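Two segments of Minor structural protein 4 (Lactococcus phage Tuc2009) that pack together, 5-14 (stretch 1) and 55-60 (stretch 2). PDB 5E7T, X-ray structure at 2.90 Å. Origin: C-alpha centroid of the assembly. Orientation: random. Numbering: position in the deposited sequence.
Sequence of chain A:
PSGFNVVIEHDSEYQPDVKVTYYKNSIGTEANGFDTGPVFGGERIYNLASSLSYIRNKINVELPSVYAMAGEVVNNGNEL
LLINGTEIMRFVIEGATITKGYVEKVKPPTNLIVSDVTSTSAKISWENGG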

# COMPACT_ATOMS: atom_id res chain seq x y z
N ASN A 5 7.95 1.43 -42.26
CA ASN A 5 7.76 0.47 -41.19
C ASN A 5 9.01 0.29 -40.37
O ASN A 5 10.08 -0.02 -40.92
CB ASN A 5 7.33 -0.86 -41.79
CG ASN A 5 5.93 -0.83 -42.34
OD1 ASN A 5 4.96 -1.02 -41.61
ND2 ASN A 5 5.78 -0.60 -43.63
N VAL A 6 8.86 0.46 -39.04
CA VAL A 6 9.96 0.23 -38.10
C VAL A 6 9.62 -1.00 -37.27
O VAL A 6 8.57 -1.03 -36.63
CB VAL A 6 10.36 1.46 -37.24
CG1 VAL A 6 11.41 1.09 -36.20
CG2 VAL A 6 10.85 2.61 -38.10
N VAL A 7 10.51 -2.00 -37.28
CA VAL A 7 10.35 -3.25 -36.53
C VAL A 7 11.00 -3.15 -35.15
O VAL A 7 12.18 -2.79 -35.05
CB VAL A 7 10.93 -4.44 -37.32
CG1 VAL A 7 10.89 -5.71 -36.49
CG2 VAL A 7 10.19 -4.64 -38.63
N ILE A 8 10.26 -3.51 -34.10
CA ILE A 8 10.75 -3.54 -32.73
C ILE A 8 10.55 -4.94 -32.20
O ILE A 8 9.42 -5.40 -32.02
CB ILE A 8 10.11 -2.47 -31.81
CG1 ILE A 8 10.45 -1.07 -32.30
CG2 ILE A 8 10.58 -2.67 -30.38
CD1 ILE A 8 9.55 -0.05 -31.79
N GLU A 9 11.68 -5.63 -31.96
CA GLU A 9 11.79 -6.97 -31.41
C GLU A 9 11.91 -6.85 -29.91
O GLU A 9 12.74 -6.08 -29.43
CB GLU A 9 13.02 -7.66 -31.98
CG GLU A 9 12.84 -8.20 -33.39
CD GLU A 9 14.05 -8.88 -33.98
OE1 GLU A 9 14.95 -9.32 -33.21
OE2 GLU A 9 14.10 -8.98 -35.23
N HIS A 10 11.09 -7.60 -29.17
CA HIS A 10 11.08 -7.53 -27.70
C HIS A 10 11.05 -8.91 -27.00
O HIS A 10 11.02 -9.95 -27.66
CB HIS A 10 9.90 -6.67 -27.24
CG HIS A 10 8.59 -7.24 -27.66
ND1 HIS A 10 8.09 -7.05 -28.93
CD2 HIS A 10 7.74 -8.03 -26.97
CE1 HIS A 10 6.96 -7.73 -28.97
NE2 HIS A 10 6.72 -8.34 -27.82
N ASP A 11 11.01 -8.89 -25.66
CA ASP A 11 11.00 -10.10 -24.83
C ASP A 11 9.63 -10.51 -24.27
O ASP A 11 9.59 -11.48 -23.51
CB ASP A 11 12.02 -9.96 -23.69
CG ASP A 11 11.77 -8.83 -22.71
OD1 ASP A 11 10.89 -7.98 -22.99
OD2 ASP A 11 12.50 -8.76 -21.69
N SER A 12 8.53 -9.79 -24.61
CA SER A 12 7.19 -10.11 -24.12
C SER A 12 6.51 -11.15 -25.00
O SER A 12 6.67 -11.18 -26.23
CB SER A 12 6.31 -8.86 -24.02
OG SER A 12 4.97 -9.14 -23.66
N GLU A 13 5.68 -11.96 -24.36
CA GLU A 13 4.94 -12.95 -25.13
C GLU A 13 3.63 -12.35 -25.56
O GLU A 13 2.76 -13.05 -26.05
CB GLU A 13 4.73 -14.22 -24.32
CG GLU A 13 5.98 -15.08 -24.21
CD GLU A 13 6.54 -15.61 -25.51
OE1 GLU A 13 5.76 -15.93 -26.44
OE2 GLU A 13 7.78 -15.76 -25.57
N TYR A 14 3.50 -11.03 -25.39
CA TYR A 14 2.26 -10.31 -25.66
C TYR A 14 2.45 -9.16 -26.70
O TYR A 14 3.33 -9.24 -27.57
CB TYR A 14 1.64 -9.87 -24.32
CG TYR A 14 1.27 -11.03 -23.41
CD1 TYR A 14 0.02 -11.64 -23.49
CD2 TYR A 14 2.16 -11.52 -22.46
CE1 TYR A 14 -0.32 -12.72 -22.66
CE2 TYR A 14 1.83 -12.58 -21.62
CZ TYR A 14 0.59 -13.18 -21.73
OH TYR A 14 0.27 -14.24 -20.92
N ILE A 55 3.35 -9.86 -34.03
CA ILE A 55 3.65 -11.29 -34.10
C ILE A 55 4.51 -11.58 -32.85
O ILE A 55 5.03 -10.63 -32.25
CB ILE A 55 4.26 -11.85 -35.41
CG1 ILE A 55 5.70 -11.33 -35.64
CG2 ILE A 55 3.35 -11.60 -36.59
CD1 ILE A 55 6.37 -11.89 -36.78
N ARG A 56 4.67 -12.85 -32.48
CA ARG A 56 5.44 -13.17 -31.29
C ARG A 56 6.79 -12.48 -31.28
O ARG A 56 7.57 -12.67 -32.20
CB ARG A 56 5.57 -14.70 -31.11
CG ARG A 56 6.46 -15.11 -29.96
CD ARG A 56 6.57 -16.59 -29.81
NE ARG A 56 7.27 -16.91 -28.57
CZ ARG A 56 8.39 -17.62 -28.49
NH1 ARG A 56 8.94 -18.13 -29.59
NH2 ARG A 56 8.95 -17.86 -27.32
N ASN A 57 7.04 -11.65 -30.28
CA ASN A 57 8.31 -10.96 -30.10
C ASN A 57 8.62 -9.85 -31.11
O ASN A 57 9.67 -9.24 -30.96
CB ASN A 57 9.48 -11.96 -30.06
CG ASN A 57 9.42 -13.03 -29.01
OD1 ASN A 57 9.01 -12.80 -27.87
ND2 ASN A 57 9.93 -14.21 -29.35
N LYS A 58 7.76 -9.58 -32.12
CA LYS A 58 8.01 -8.53 -33.12
C LYS A 58 6.81 -7.61 -33.35
O LYS A 58 5.78 -8.04 -33.91
CB LYS A 58 8.44 -9.13 -34.48
CG LYS A 58 9.68 -9.99 -34.47
CD LYS A 58 10.06 -10.48 -35.85
CE LYS A 58 10.77 -9.43 -36.66
NZ LYS A 58 11.12 -9.92 -38.02
N ILE A 59 6.99 -6.31 -32.98
CA ILE A 59 6.03 -5.19 -33.17
C ILE A 59 6.41 -4.54 -34.49
O ILE A 59 7.59 -4.32 -34.74
CB ILE A 59 6.13 -4.12 -32.02
CG1 ILE A 59 6.05 -4.75 -30.61
CG2 ILE A 59 5.09 -2.99 -32.20
CD1 ILE A 59 6.24 -3.78 -29.45
N ASN A 60 5.43 -4.21 -35.33
CA ASN A 60 5.70 -3.52 -36.57
C ASN A 60 5.00 -2.19 -36.44
O ASN A 60 3.75 -2.14 -36.35
CB ASN A 60 5.22 -4.31 -37.78
CG ASN A 60 5.21 -3.49 -39.04
OD1 ASN A 60 4.28 -2.74 -39.31
ND2 ASN A 60 6.24 -3.63 -39.84

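What are the strongest polar links between the two stretches? A salt bridge joins E13 to R56: R56 NE lies 2.8 Å from E13 OE1, and R56 NH2 donates to E13 OE2 at 3.0 Å. E13 OE1 meets the guanidinium at its edge, near its plane. R56 reaches the contact with an extended side chain, chi1 to chi3 all t, whereas E13 is folded, with chi1 and chi2 both m.

How do the backbones hold each other? The strands run antiparallel, and I8 and I59 form a hydrogen-bonded pair: I8 N donates to I59 O at 2.9 Å, and I59 N donates to I8 O at 2.8 Å. Further along, H10 N reaches N57 O at 2.8 Å. That same N57 O lies 3.1 Å from E9 CA, a CA-H...O contact that complements the stronger bond.

What does the turn contribute? I55 to K58 form a type II beta turn, closed by K58 N bonding to I55 O at 2.9 Å. N57 occupies its third position with a positive phi of 70°, a conformation asparagine tolerates better than most residues. The turn sets N57 CA over one face of the H10 ring, 3.9 Å from its centroid, in a CH-pi contact; chi1 of H10 is p, and its ring end comes nearer to stretch 2.

How do the side chains pack on the two faces of the sheet? I8 and I59 share one face, CB to CB 4.3 Å, and I59 CG1 also approaches H10 ND1 at 3.5 Å; these branched apolar residues suit their buried positions. V7, E9, K58 and N60 lie on the other face. There K58 CE lies 3.7 Å from V7 CG1 and also 3.7 Å from E9 OE2; K58 NZ is 4.2 Å from E9 OE2, beyond salt-bridge range. Altogether the contact buries 669 Å².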